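PDB 2WTB: peroxisomal fatty acid beta-oxidation multifunctional protein MFP2 from Arabidopsis thaliana, which catalyses enoyl-CoA hydration and 3-hydroxyacyl-CoA dehydrogenation during the peroxisomal beta-oxidation of fatty acids in germinating seeds. Local coordinates for residues Ala328-Leu333 / Ile483-Val488; Ser425-Ser428 / Lys434-Glu437; Val446-Phe451 / Val474-Val479; Gly491-Thr494 / Asn499-Phe502. All coordinates share one frame; numbering follows the deposited sequence.

Contact 1: residues Ala328-Leu333 / Ile483-Val488; sequences ATALIL and IKKTPV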
ATOM      1  N   ALA A 328      17.220  -0.385 -12.873  1.00 77.70           N
ATOM      2  CA  ALA A 328      17.068   0.032 -14.260  1.00 80.21           C
ATOM      3  C   ALA A 328      15.675  -0.292 -14.785  1.00 84.16           C
ATOM      4  O   ALA A 328      15.056   0.522 -15.470  1.00 85.17           O
ATOM      5  CB  ALA A 328      18.131  -0.622 -15.126  1.00 84.86           C
ATOM      6  N   THR A 329      15.185  -1.483 -14.456  1.00 86.50           N
ATOM      7  CA  THR A 329      13.853  -1.908 -14.873  1.00 86.12           C
ATOM      8  C   THR A 329      12.788  -0.937 -14.377  1.00 77.96           C
ATOM      9  O   THR A 329      11.962  -0.458 -15.154  1.00 73.26           O
ATOM     10  CB  THR A 329      13.524  -3.324 -14.360  1.00 93.15           C
ATOM     11  OG1 THR A 329      14.365  -4.281 -15.016  1.00 94.12           O
ATOM     12  CG2 THR A 329      12.066  -3.664 -14.635  1.00 87.83           C
ATOM     13  N   ALA A 330      12.816  -0.648 -13.080  1.00 75.79           N
ATOM     14  CA  ALA A 330      11.856   0.266 -12.472  1.00 76.30           C
ATOM     15  C   ALA A 330      11.901   1.649 -13.117  1.00 70.99           C
ATOM     16  O   ALA A 330      10.866   2.293 -13.302  1.00 67.14           O
ATOM     17  CB  ALA A 330      12.106   0.372 -10.976  1.00 73.78           C
ATOM     18  N   LEU A 331      13.104   2.098 -13.460  1.00 70.90           N
ATOM     19  CA  LEU A 331      13.297   3.433 -14.019  1.00 75.86           C
ATOM     20  C   LEU A 331      12.758   3.579 -15.444  1.00 74.95           C
ATOM     21  O   LEU A 331      11.965   4.479 -15.720  1.00 74.03           O
ATOM     22  CB  LEU A 331      14.774   3.835 -13.956  1.00 78.16           C
ATOM     23  CG  LEU A 331      15.319   4.231 -12.580  1.00 74.01           C
ATOM     24  CD1 LEU A 331      16.841   4.273 -12.586  1.00 75.23           C
ATOM     25  CD2 LEU A 331      14.747   5.568 -12.136  1.00 56.87           C
ATOM     26  N   ILE A 332      13.186   2.701 -16.347  1.00 76.88           N
ATOM     27  CA  ILE A 332      12.718   2.753 -17.732  1.00 79.06           C
ATOM     28  C   ILE A 332      11.219   2.476 -17.836  1.00 79.53           C
ATOM     29  O   ILE A 332      10.552   2.967 -18.748  1.00 82.97           O
ATOM     30  CB  ILE A 332      13.483   1.774 -18.649  1.00 76.28           C
ATOM     31  CG1 ILE A 332      13.352   0.339 -18.137  1.00 78.51           C
ATOM     32  CG2 ILE A 332      14.946   2.179 -18.764  1.00 73.91           C
ATOM     33  CD1 ILE A 332      14.047  -0.683 -19.011  1.00 80.87           C
ATOM     34  N   LEU A 333      10.694   1.689 -16.902  1.00 71.18           N
ATOM     35  CA  LEU A 333       9.261   1.428 -16.848  1.00 69.76           C
ATOM     36  C   LEU A 333       8.489   2.717 -16.590  1.00 73.72           C
ATOM     37  O   LEU A 333       7.274   2.774 -16.782  1.00 66.34           O
ATOM     38  CB  LEU A 333       8.935   0.394 -15.768  1.00 75.67           C
ATOM     39  CG  LEU A 333       9.199  -1.074 -16.115  1.00 85.20           C
ATOM     40  CD1 LEU A 333       8.751  -1.993 -14.981  1.00 71.49           C
ATOM     41  CD2 LEU A 333       8.510  -1.451 -17.419  1.00 95.52           C
ATOM     42  N   ILE A 483       8.080   6.535  -9.771  1.00 64.40           N
ATOM     43  CA  ILE A 483       8.227   5.118 -10.089  1.00 67.41           C
ATOM     44  C   ILE A 483       7.371   4.234  -9.185  1.00 73.10           C
ATOM     45  O   ILE A 483       7.777   3.137  -8.802  1.00 70.37           O
ATOM     46  CB  ILE A 483       9.698   4.661 -10.024  1.00 69.97           C
ATOM     47  CG1 ILE A 483      10.294   4.958  -8.647  1.00 71.97           C
ATOM     48  CG2 ILE A 483      10.512   5.338 -11.114  1.00 72.70           C
ATOM     49  CD1 ILE A 483      11.749   4.555  -8.516  1.00 70.86           C
ATOM     50  N   LYS A 484       6.186   4.730  -8.847  1.00 82.74           N
ATOM     51  CA  LYS A 484       5.193   3.953  -8.111  1.00 86.93           C
ATOM     52  C   LYS A 484       5.752   3.294  -6.850  1.00 83.56           C
ATOM     53  O   LYS A 484       5.344   2.192  -6.480  1.00 91.77           O
ATOM     54  CB  LYS A 484       4.567   2.900  -9.028  1.00 90.47           C
ATOM     55  CG  LYS A 484       4.095   3.455 -10.362  1.00 91.38           C
ATOM     56  CD  LYS A 484       3.168   4.644 -10.170  1.00 94.44           C
ATOM     57  CE  LYS A 484       2.607   5.128 -11.500  1.00102.53           C
ATOM     58  NZ  LYS A 484       3.681   5.523 -12.454  1.00101.60           N
ATOM     59  N   LYS A 485       6.683   3.975  -6.195  1.00 70.26           N
ATOM     60  CA  LYS A 485       7.249   3.493  -4.943  1.00 67.43           C
ATOM     61  C   LYS A 485       6.710   4.319  -3.782  1.00 57.68           C
ATOM     62  O   LYS A 485       6.232   5.437  -3.977  1.00 58.16           O
ATOM     63  CB  LYS A 485       8.775   3.592  -4.975  1.00 71.12           C
ATOM     64  CG  LYS A 485       9.458   2.598  -5.897  1.00 66.95           C
ATOM     65  CD  LYS A 485       9.818   1.325  -5.156  1.00 62.43           C
ATOM     66  CE  LYS A 485      10.664   0.405  -6.020  1.00 69.59           C
ATOM     67  NZ  LYS A 485       9.874  -0.209  -7.123  1.00 67.86           N
ATOM     68  N   THR A 486       6.782   3.761  -2.578  1.00 50.27           N
ATOM     69  CA  THR A 486       6.443   4.502  -1.368  1.00 50.37           C
ATOM     70  C   THR A 486       7.713   4.790  -0.579  1.00 62.70           C
ATOM     71  O   THR A 486       8.286   3.891   0.037  1.00 68.15           O
ATOM     72  CB  THR A 486       5.439   3.744  -0.488  1.00 48.88           C
ATOM     73  OG1 THR A 486       4.153   3.757  -1.116  1.00 66.38           O
ATOM     74  CG2 THR A 486       5.327   4.397   0.883  1.00 40.92           C
ATOM     75  N   PRO A 487       8.162   6.052  -0.608  1.00 56.55           N
ATOM     76  CA  PRO A 487       9.435   6.456  -0.011  1.00 52.96           C
ATOM     77  C   PRO A 487       9.307   6.766   1.468  1.00 55.55           C
ATOM     78  O   PRO A 487       8.328   7.382   1.886  1.00 60.81           O
ATOM     79  CB  PRO A 487       9.779   7.755  -0.757  1.00 50.89           C
ATOM     80  CG  PRO A 487       8.697   7.943  -1.800  1.00 53.87           C
ATOM     81  CD  PRO A 487       7.523   7.170  -1.314  1.00 53.98           C
ATOM     82  N   VAL A 488      10.290   6.326   2.245  1.00 47.41           N
ATOM     83  CA  VAL A 488      10.480   6.825   3.597  1.00 53.76           C
ATOM     84  C   VAL A 488      11.888   7.399   3.697  1.00 53.59           C
ATOM     85  O   VAL A 488      12.840   6.815   3.179  1.00 56.76           O
ATOM     86  CB  VAL A 488      10.280   5.730   4.664  1.00 53.95           C
ATOM     87  CG1 VAL A 488       8.806   5.403   4.813  1.00 60.16           C
ATOM     88  CG2 VAL A 488      11.080   4.487   4.312  1.00 57.25           C
TER
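In the Rossmann-type NAD-binding domain, Ala330 and Leu331, near the end of helix 322-332, meet Ile483, where helix 470-482 gives way to the turn before strand 486-491. That turn is a Schellman motif: Lys484 takes the C-prime place with a positive phi of 51°, ending the helix; Ile483 before it and Lys485 after it both point toward helix 322-332. Ile483 does most of the touching, and it does so with one methyl. Its CG2, set anti to the carbonyl carbon, comes to 3.8 Å from Ala330 O and meets Leu331 more loosely, CG2 lying 4.4 Å from Leu331 CD2. Leu331 starts off in the other direction and bends its end back, while it also packs on Val338 of strand 338-341. Alanine suits position 330 because a bare methyl lets the turn approach the helix backbone; the two CA atoms of Ala330 and Ile483 are 6.5 Å apart. Lys485 grazes the same alanine, with NZ 4.5 Å from Ala330 CB, but its ammonium group is hydrogen-bonded to Ala454 O, which gives the buried NZ a polar partner. The chemistry is therefore one of shape: loose van der Waals contact joins helix and turn without fixing any rotation through a directed bond, and the polar end of Lys485 is taken up by a carbonyl of another loop.

Contact 2: residues Ser425-Ser428 / Lys434-Glu437; sequences SNTS and KIGE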
ATOM      1  N   SER A 425      23.521   5.938  -3.731  1.00 71.91           N
ATOM      2  CA  SER A 425      24.018   4.573  -3.606  1.00 68.84           C
ATOM      3  C   SER A 425      22.948   3.620  -3.090  1.00 66.27           C
ATOM      4  O   SER A 425      22.151   3.971  -2.220  1.00 62.59           O
ATOM      5  CB  SER A 425      25.236   4.521  -2.686  1.00 63.56           C
ATOM      6  OG  SER A 425      25.527   3.186  -2.317  1.00 62.64           O
ATOM      7  N   ASN A 426      22.948   2.409  -3.636  1.00 67.58           N
ATOM      8  CA  ASN A 426      22.016   1.367  -3.230  1.00 58.37           C
ATOM      9  C   ASN A 426      22.627   0.485  -2.138  1.00 58.14           C
ATOM     10  O   ASN A 426      22.117  -0.594  -1.830  1.00 51.85           O
ATOM     11  CB  ASN A 426      21.617   0.530  -4.449  1.00 64.18           C
ATOM     12  CG  ASN A 426      20.761  -0.671  -4.088  1.00 71.61           C
ATOM     13  OD1 ASN A 426      19.692  -0.533  -3.494  1.00 79.91           O
ATOM     14  ND2 ASN A 426      21.229  -1.859  -4.453  1.00 64.57           N
ATOM     15  N   THR A 427      23.721   0.959  -1.550  1.00 67.87           N
ATOM     16  CA  THR A 427      24.416   0.218  -0.503  1.00 65.91           C
ATOM     17  C   THR A 427      23.460  -0.208   0.605  1.00 62.08           C
ATOM     18  O   THR A 427      22.446   0.446   0.851  1.00 67.80           O
ATOM     19  CB  THR A 427      25.559   1.045   0.111  1.00 55.72           C
ATOM     20  OG1 THR A 427      26.215   0.279   1.132  1.00 54.22           O
ATOM     21  CG2 THR A 427      25.018   2.333   0.713  1.00 39.76           C
ATOM     22  N   SER A 428      23.794  -1.305   1.275  1.00 57.97           N
ATOM     23  CA  SER A 428      22.919  -1.863   2.297  1.00 68.87           C
ATOM     24  C   SER A 428      23.645  -2.078   3.621  1.00 74.93           C
ATOM     25  O   SER A 428      23.025  -2.074   4.687  1.00 72.66           O
ATOM     26  CB  SER A 428      22.320  -3.184   1.809  1.00 71.43           C
ATOM     27  OG  SER A 428      21.338  -3.662   2.710  1.00 77.93           O
ATOM     28  N   LYS A 434      31.461   6.944   4.426  1.00 61.58           N
ATOM     29  CA  LYS A 434      32.757   6.390   4.053  1.00 61.38           C
ATOM     30  C   LYS A 434      32.876   6.205   2.543  1.00 59.77           C
ATOM     31  O   LYS A 434      33.977   6.205   1.993  1.00 66.89           O
ATOM     32  CB  LYS A 434      33.013   5.070   4.784  1.00 60.28           C
ATOM     33  CG  LYS A 434      33.312   5.242   6.261  1.00 63.20           C
ATOM     34  CD  LYS A 434      33.513   3.906   6.949  1.00 76.07           C
ATOM     35  CE  LYS A 434      33.690   4.081   8.448  1.00 85.87           C
ATOM     36  NZ  LYS A 434      33.806   2.771   9.147  1.00 95.84           N
ATOM     37  N   ILE A 435      31.738   6.052   1.878  1.00 56.56           N
ATOM     38  CA  ILE A 435      31.719   5.894   0.429  1.00 70.48           C
ATOM     39  C   ILE A 435      32.193   7.168  -0.269  1.00 80.35           C
ATOM     40  O   ILE A 435      32.954   7.111  -1.237  1.00 89.30           O
ATOM     41  CB  ILE A 435      30.314   5.519  -0.078  1.00 72.74           C
ATOM     42  CG1 ILE A 435      29.901   4.151   0.469  1.00 78.81           C
ATOM     43  CG2 ILE A 435      30.277   5.521  -1.595  1.00 66.78           C
ATOM     44  CD1 ILE A 435      28.540   3.687  -0.009  1.00 82.89           C
ATOM     45  N   GLY A 436      31.751   8.316   0.234  1.00 76.74           N
ATOM     46  CA  GLY A 436      32.131   9.594  -0.342  1.00 80.08           C
ATOM     47  C   GLY A 436      33.379  10.190   0.281  1.00 76.60           C
ATOM     48  O   GLY A 436      33.588  11.402   0.234  1.00 76.70           O
ATOM     49  N   GLU A 437      34.213   9.333   0.860  1.00 69.44           N
ATOM     50  CA  GLU A 437      35.428   9.775   1.533  1.00 63.31           C
ATOM     51  C   GLU A 437      36.377  10.522   0.599  1.00 73.55           C
ATOM     52  O   GLU A 437      36.908  11.576   0.955  1.00 78.84           O
ATOM     53  CB  GLU A 437      36.152   8.580   2.158  1.00 69.61           C
ATOM     54  CG  GLU A 437      37.479   8.929   2.812  1.00 90.78           C
ATOM     55  CD  GLU A 437      37.316   9.809   4.038  1.00110.23           C
ATOM     56  OE1 GLU A 437      36.197   9.862   4.593  1.00106.37           O
ATOM     57  OE2 GLU A 437      38.310  10.446   4.447  1.00121.16           O
TER
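One methyl group, CD1 of Ile435, makes every close contact here, reaching both Ser425 and Thr427, and one of its two neighbours is a hydroxyl oxygen. The loop it meets follows strand 422-425 of the Rossmann-type sheet and is folded into an ST turn, in which Ser425 OG accepts from Thr427 N at 3.0 Å with an N-H...O angle of 155°. Serine suits the strand end because its hydroxyl has a second hydrogen-bonded partner in Glu397 OE1, while its side still tolerates a methyl: Ser425 OG is 3.8 Å from Ile435 CD1. Replacing it by an alanine would probably leave Thr427 N and Glu397 without this shared partner and free the turn to shift away from the isoleucine. Thr427 divides its two branches. OG1, anti to the backbone N (chi1 -180°), goes to Glu401 OE1 and Ile430 N, which leaves the methyl to face the short helix 432-435. Isoleucine fits opposite because its longer branch, straight through chi2 at -179°, can span from helix to loop, and Phe410 of helix 403-416 flanks it. Threonine and isoleucine thus meet tip to tip, with Thr427 CG2 3.8 Å from Ile435 CD1.

Contact 3: residues Val446-Phe451 / Val474-Val479; sequences VGAHFF and VDLLDV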
ATOM      1  N   VAL A 446      23.616  10.508  -1.392  1.00 61.88           N
ATOM      2  CA  VAL A 446      22.418  10.071  -0.686  1.00 61.32           C
ATOM      3  C   VAL A 446      22.214   8.567  -0.864  1.00 61.93           C
ATOM      4  O   VAL A 446      22.815   7.953  -1.746  1.00 60.50           O
ATOM      5  CB  VAL A 446      21.170  10.830  -1.186  1.00 54.62           C
ATOM      6  CG1 VAL A 446      20.857  10.448  -2.624  1.00 48.18           C
ATOM      7  CG2 VAL A 446      19.973  10.570  -0.278  1.00 50.41           C
ATOM      8  N   GLY A 447      21.372   7.978  -0.021  1.00 60.32           N
ATOM      9  CA  GLY A 447      21.102   6.554  -0.088  1.00 55.64           C
ATOM     10  C   GLY A 447      19.765   6.228  -0.725  1.00 64.99           C
ATOM     11  O   GLY A 447      18.710   6.580  -0.199  1.00 68.82           O
ATOM     12  N   ALA A 448      19.811   5.556  -1.871  1.00 57.29           N
ATOM     13  CA  ALA A 448      18.602   5.080  -2.531  1.00 49.99           C
ATOM     14  C   ALA A 448      18.497   3.569  -2.349  1.00 62.91           C
ATOM     15  O   ALA A 448      18.956   2.793  -3.187  1.00 59.74           O
ATOM     16  CB  ALA A 448      18.618   5.449  -4.006  1.00 45.63           C
ATOM     17  N   HIS A 449      17.897   3.157  -1.237  1.00 61.49           N
ATOM     18  CA  HIS A 449      17.887   1.753  -0.854  1.00 61.67           C
ATOM     19  C   HIS A 449      16.643   1.031  -1.352  1.00 65.67           C
ATOM     20  O   HIS A 449      15.525   1.352  -0.953  1.00 73.58           O
ATOM     21  CB  HIS A 449      18.005   1.617   0.665  1.00 56.58           C
ATOM     22  CG  HIS A 449      18.273   0.219   1.124  1.00 70.21           C
ATOM     23  ND1 HIS A 449      17.356  -0.515   1.845  1.00 80.64           N
ATOM     24  CD2 HIS A 449      19.351  -0.582   0.958  1.00 73.17           C
ATOM     25  CE1 HIS A 449      17.861  -1.707   2.109  1.00 80.13           C
ATOM     26  NE2 HIS A 449      19.070  -1.774   1.581  1.00 74.70           N
ATOM     27  N   PHE A 450      16.849   0.054  -2.230  1.00 60.05           N
ATOM     28  CA  PHE A 450      15.753  -0.735  -2.779  1.00 57.70           C
ATOM     29  C   PHE A 450      15.740  -2.135  -2.182  1.00 58.05           C
ATOM     30  O   PHE A 450      16.741  -2.603  -1.639  1.00 55.25           O
ATOM     31  CB  PHE A 450      15.868  -0.842  -4.301  1.00 58.15           C
ATOM     32  CG  PHE A 450      15.633   0.450  -5.027  1.00 60.70           C
ATOM     33  CD1 PHE A 450      16.638   1.401  -5.123  1.00 61.57           C
ATOM     34  CD2 PHE A 450      14.414   0.706  -5.632  1.00 53.87           C
ATOM     35  CE1 PHE A 450      16.427   2.587  -5.801  1.00 55.39           C
ATOM     36  CE2 PHE A 450      14.197   1.891  -6.311  1.00 59.95           C
ATOM     37  CZ  PHE A 450      15.205   2.832  -6.395  1.00 54.82           C
ATOM     38  N   PHE A 451      14.601  -2.804  -2.294  1.00 67.74           N
ATOM     39  CA  PHE A 451      14.481  -4.178  -1.832  1.00 67.95           C
ATOM     40  C   PHE A 451      14.171  -5.090  -3.009  1.00 72.24           C
ATOM     41  O   PHE A 451      13.245  -4.832  -3.778  1.00 85.14           O
ATOM     42  CB  PHE A 451      13.398  -4.285  -0.758  1.00 69.57           C
ATOM     43  CG  PHE A 451      13.622  -3.376   0.416  1.00 70.56           C
ATOM     44  CD1 PHE A 451      13.280  -2.034   0.345  1.00 61.36           C
ATOM     45  CD2 PHE A 451      14.183  -3.859   1.588  1.00 72.35           C
ATOM     46  CE1 PHE A 451      13.488  -1.194   1.420  1.00 65.05           C
ATOM     47  CE2 PHE A 451      14.393  -3.023   2.671  1.00 69.06           C
ATOM     48  CZ  PHE A 451      14.046  -1.688   2.585  1.00 72.05           C
ATOM     49  N   VAL A 474      14.486  16.103  -1.582  1.00 45.29           N
ATOM     50  CA  VAL A 474      13.254  16.494  -2.252  1.00 35.52           C
ATOM     51  C   VAL A 474      13.219  15.943  -3.676  1.00 50.61           C
ATOM     52  O   VAL A 474      12.163  15.551  -4.172  1.00 59.01           O
ATOM     53  CB  VAL A 474      13.093  18.029  -2.276  1.00 35.22           C
ATOM     54  CG1 VAL A 474      12.140  18.462  -3.385  1.00 29.93           C
ATOM     55  CG2 VAL A 474      12.624  18.535  -0.917  1.00 31.83           C
ATOM     56  N   ASP A 475      14.379  15.907  -4.323  1.00 44.29           N
ATOM     57  CA  ASP A 475      14.482  15.360  -5.670  1.00 50.36           C
ATOM     58  C   ASP A 475      14.167  13.870  -5.681  1.00 55.88           C
ATOM     59  O   ASP A 475      13.282  13.414  -6.402  1.00 62.05           O
ATOM     60  CB  ASP A 475      15.881  15.599  -6.242  1.00 62.04           C
ATOM     61  CG  ASP A 475      16.115  17.046  -6.631  1.00 86.49           C
ATOM     62  OD1 ASP A 475      15.124  17.775  -6.846  1.00 92.73           O
ATOM     63  OD2 ASP A 475      17.290  17.455  -6.723  1.00 96.12           O
ATOM     64  N   LEU A 476      14.903  13.119  -4.871  1.00 70.02           N
ATOM     65  CA  LEU A 476      14.751  11.672  -4.796  1.00 60.79           C
ATOM     66  C   LEU A 476      13.355  11.299  -4.310  1.00 53.89           C
ATOM     67  O   LEU A 476      12.722  10.388  -4.840  1.00 48.12           O
ATOM     68  CB  LEU A 476      15.812  11.092  -3.860  1.00 50.46           C
ATOM     69  CG  LEU A 476      16.270   9.669  -4.155  1.00 49.61           C
ATOM     70  CD1 LEU A 476      16.145   9.379  -5.634  1.00 63.99           C
ATOM     71  CD2 LEU A 476      17.698   9.481  -3.685  1.00 42.90           C
ATOM     72  N   LEU A 477      12.882  12.021  -3.302  1.00 54.51           N
ATOM     73  CA  LEU A 477      11.539  11.839  -2.771  1.00 49.29           C
ATOM     74  C   LEU A 477      10.514  11.875  -3.898  1.00 53.05           C
ATOM     75  O   LEU A 477       9.509  11.163  -3.864  1.00 59.48           O
ATOM     76  CB  LEU A 477      11.237  12.934  -1.746  1.00 45.29           C
ATOM     77  CG  LEU A 477      10.250  12.648  -0.616  1.00 56.81           C
ATOM     78  CD1 LEU A 477      10.460  11.255  -0.046  1.00 57.19           C
ATOM     79  CD2 LEU A 477      10.396  13.702   0.470  1.00 56.82           C
ATOM     80  N   ASP A 478      10.781  12.701  -4.904  1.00 51.56           N
ATOM     81  CA  ASP A 478       9.866  12.871  -6.026  1.00 51.52           C
ATOM     82  C   ASP A 478      10.036  11.767  -7.063  1.00 56.04           C
ATOM     83  O   ASP A 478       9.061  11.320  -7.670  1.00 53.03           O
ATOM     84  CB  ASP A 478      10.076  14.231  -6.686  1.00 52.03           C
ATOM     85  CG  ASP A 478       8.880  14.671  -7.498  1.00 60.11           C
ATOM     86  OD1 ASP A 478       7.776  14.758  -6.921  1.00 60.72           O
ATOM     87  OD2 ASP A 478       9.044  14.934  -8.709  1.00 62.08           O
ATOM     88  N   VAL A 479      11.277  11.340  -7.273  1.00 52.45           N
ATOM     89  CA  VAL A 479      11.557  10.248  -8.194  1.00 60.19           C
ATOM     90  C   VAL A 479      10.892   8.965  -7.710  1.00 61.33           C
ATOM     91  O   VAL A 479      10.326   8.208  -8.498  1.00 63.57           O
ATOM     92  CB  VAL A 479      13.070  10.011  -8.351  1.00 61.42           C
ATOM     93  CG1 VAL A 479      13.337   8.621  -8.904  1.00 73.64           C
ATOM     94  CG2 VAL A 479      13.677  11.071  -9.249  1.00 56.25           C
TER
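No flat group stands between Leu476 and its partners Val446 and Ala448: neither ring faces nor ring edges enter the contact, which is made by methyls alone. The nearby aromatic groups are engaged elsewhere, His449 in an edge-to-face pair with Phe496 and Phe450 against Leu460. Leu476 enters with one branch. Its CD2 lies 3.5 Å from Val446 CG1, a snug approach for two methyls, and 4.1 Å from Ala448 CB, so that it bridges two residues on one face of the strand. Gly447, between them, offers nothing on that face. The leucine and the valine cross obliquely. Val446 presents CG1 because its chi1 of 67° swings that methyl between the backbone N and the carbonyl carbon. Leucine suits the helix position, being long enough to cross to the sheet. Alanine at 448 is small enough to let the strand and helix come near, the CA atoms of Ala448 and Leu476 being 8.0 Å apart. Ala424 of the adjoining strand 422-425 touches both Val446 and Ala448 and extends the apolar surface. Such packing of a helix, here 470-482, on a largely parallel sheet is characteristic of Rossmann-type alpha/beta domains.

Contact 4: residues Gly491-Thr494 / Asn499-Phe502; sequences GNCT and NRMF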
ATOM      1  N   GLY A 491      17.523   7.892   8.375  1.00 59.46           N
ATOM      2  CA  GLY A 491      18.849   8.401   8.669  1.00 51.92           C
ATOM      3  C   GLY A 491      19.935   7.367   8.460  1.00 59.11           C
ATOM      4  O   GLY A 491      19.658   6.173   8.356  1.00 65.36           O
ATOM      5  N   ASN A 492      21.180   7.826   8.399  1.00 54.97           N
ATOM      6  CA  ASN A 492      22.310   6.934   8.177  1.00 59.12           C
ATOM      7  C   ASN A 492      22.750   6.232   9.456  1.00 63.05           C
ATOM      8  O   ASN A 492      23.222   6.864  10.399  1.00 73.02           O
ATOM      9  CB  ASN A 492      23.484   7.695   7.556  1.00 68.81           C
ATOM     10  CG  ASN A 492      24.608   6.777   7.115  1.00 77.92           C
ATOM     11  OD1 ASN A 492      24.583   5.574   7.370  1.00 85.76           O
ATOM     12  ND2 ASN A 492      25.604   7.344   6.446  1.00 87.11           N
ATOM     13  N   CYS A 493      22.586   4.915   9.474  1.00 68.36           N
ATOM     14  CA  CYS A 493      23.002   4.094  10.603  1.00 66.05           C
ATOM     15  C   CYS A 493      22.956   2.629  10.194  1.00 73.07           C
ATOM     16  O   CYS A 493      22.446   2.290   9.125  1.00 78.79           O
ATOM     17  CB  CYS A 493      22.092   4.327  11.808  1.00 57.91           C
ATOM     18  SG  CYS A 493      20.400   3.731  11.573  1.00 87.12           S
ATOM     19  N   THR A 494      23.486   1.767  11.051  1.00 68.91           N
ATOM     20  CA  THR A 494      23.506   0.334  10.788  1.00 69.40           C
ATOM     21  C   THR A 494      22.122  -0.205  10.429  1.00 64.82           C
ATOM     22  O   THR A 494      21.236  -0.273  11.279  1.00 64.62           O
ATOM     23  CB  THR A 494      24.043  -0.436  12.007  1.00 70.81           C
ATOM     24  OG1 THR A 494      25.318   0.099  12.387  1.00 62.63           O
ATOM     25  CG2 THR A 494      24.184  -1.913  11.685  1.00 76.00           C
ATOM     26  N   ASN A 499      15.788  -3.035   7.685  1.00 72.42           N
ATOM     27  CA  ASN A 499      16.617  -4.170   8.071  1.00 59.73           C
ATOM     28  C   ASN A 499      17.031  -4.151   9.539  1.00 60.86           C
ATOM     29  O   ASN A 499      17.058  -5.190  10.191  1.00 57.04           O
ATOM     30  CB  ASN A 499      17.851  -4.267   7.173  1.00 61.65           C
ATOM     31  CG  ASN A 499      17.506  -4.701   5.765  1.00 72.41           C
ATOM     32  OD1 ASN A 499      18.363  -4.719   4.881  1.00 77.27           O
ATOM     33  ND2 ASN A 499      16.245  -5.056   5.549  1.00 76.69           N
ATOM     34  N   ARG A 500      17.355  -2.970  10.055  1.00 75.86           N
ATOM     35  CA  ARG A 500      17.719  -2.843  11.463  1.00 77.51           C
ATOM     36  C   ARG A 500      16.533  -3.179  12.359  1.00 69.93           C
ATOM     37  O   ARG A 500      16.694  -3.704  13.458  1.00 69.12           O
ATOM     38  CB  ARG A 500      18.210  -1.429  11.773  1.00 70.48           C
ATOM     39  CG  ARG A 500      18.504  -1.214  13.247  1.00 74.13           C
ATOM     40  CD  ARG A 500      18.797   0.238  13.564  1.00 78.21           C
ATOM     41  NE  ARG A 500      18.939   0.450  15.002  1.00 75.24           N
ATOM     42  CZ  ARG A 500      19.112   1.638  15.567  1.00 68.82           C
ATOM     43  NH1 ARG A 500      19.166   2.730  14.817  1.00 65.49           N
ATOM     44  NH2 ARG A 500      19.229   1.735  16.884  1.00 60.94           N
ATOM     45  N   MET A 501      15.340  -2.868  11.872  1.00 70.12           N
ATOM     46  CA  MET A 501      14.111  -3.069  12.620  1.00 69.16           C
ATOM     47  C   MET A 501      13.847  -4.552  12.854  1.00 77.96           C
ATOM     48  O   MET A 501      13.484  -4.965  13.957  1.00 76.20           O
ATOM     49  CB  MET A 501      12.949  -2.469  11.837  1.00 68.96           C
ATOM     50  CG  MET A 501      11.867  -1.834  12.675  1.00 70.13           C
ATOM     51  SD  MET A 501      10.622  -1.092  11.608  1.00 80.75           S
ATOM     52  CE  MET A 501       9.712  -0.114  12.793  1.00193.38           C
ATOM     53  N   PHE A 502      14.038  -5.350  11.808  1.00 79.02           N
ATOM     54  CA  PHE A 502      13.665  -6.760  11.838  1.00 79.83           C
ATOM     55  C   PHE A 502      14.835  -7.720  12.035  1.00 81.46           C
ATOM     56  O   PHE A 502      14.675  -8.933  11.888  1.00 83.27           O
ATOM     57  CB  PHE A 502      12.900  -7.133  10.565  1.00 70.33           C
ATOM     58  CG  PHE A 502      11.457  -6.725  10.587  1.00 68.24           C
ATOM     59  CD1 PHE A 502      10.495  -7.571  11.109  1.00 80.76           C
ATOM     60  CD2 PHE A 502      11.063  -5.495  10.096  1.00 62.07           C
ATOM     61  CE1 PHE A 502       9.165  -7.198  11.136  1.00 79.46           C
ATOM     62  CE2 PHE A 502       9.735  -5.118  10.119  1.00 64.32           C
ATOM     63  CZ  PHE A 502       8.785  -5.971  10.639  1.00 66.84           C
TER
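Thr494 and Cys493 both meet Arg500, the one along its aliphatic chain and the other at its charged end. The carbonyl oxygen Thr494 O lies beside three successive carbons, 3.3 Å from Arg500 CB, 3.5 Å from CG and 3.4 Å from CD of the same arginine. These are packing contacts, though the positive group further along might polarise the methylenes and make a carbonyl a favourable neighbour. At the far end Cys493 SG sits at the edge of the guanidinium, near its plane, 3.6 Å from Arg500 NH1; a cysteine is small and polarisable enough to lie against that edge, where no hydrogen bond is made. Arginine suits the place because its chain runs fully extended, beginning with CG anti to the backbone N (chi1 176°), and so carries the guanidinium past the loop. Beyond this first shell two carboxylates position it: NE forms a salt bridge with Glu638 and NH1 another with Glu645, which grips the flat group through at least two of its nitrogens and probably offsets its positive charge. On the loop side, Thr494 OG1 takes part in a weak hydrogen bond with Asn557 ND2. Leading from strand 486-491 into helix 498-514, the loop lies against helix 544-557, whose Phe554 touches both Thr494 and Arg500, while the arginine reaches across to helix 624-644.

Contacts 1, 2 and 3 belong to the NAD-binding domain, and contact 4 leads out of it. Residues 328-333 open contact 1, the chain then passes through contacts 2 and 3, and 483-488 closes it before contact 4 begins. Contacts 1 and 3 are closest, with centres 9 Å apart, and touch directly through Pro487 and Leu477 and through Lys485 and Phe450. Contact 2, 14 Å from contact 3 between centres, joins it through probable backbone hydrogen bonds of Ser425 with Val446 and Ala448 in neighbouring strands. Contact 4 touches contacts 2 and 3 through Asn499, near Ser428, His449 and Phe451: the start of helix 498-514 borders the end of strand 445-450 and the loop after strand 422-425.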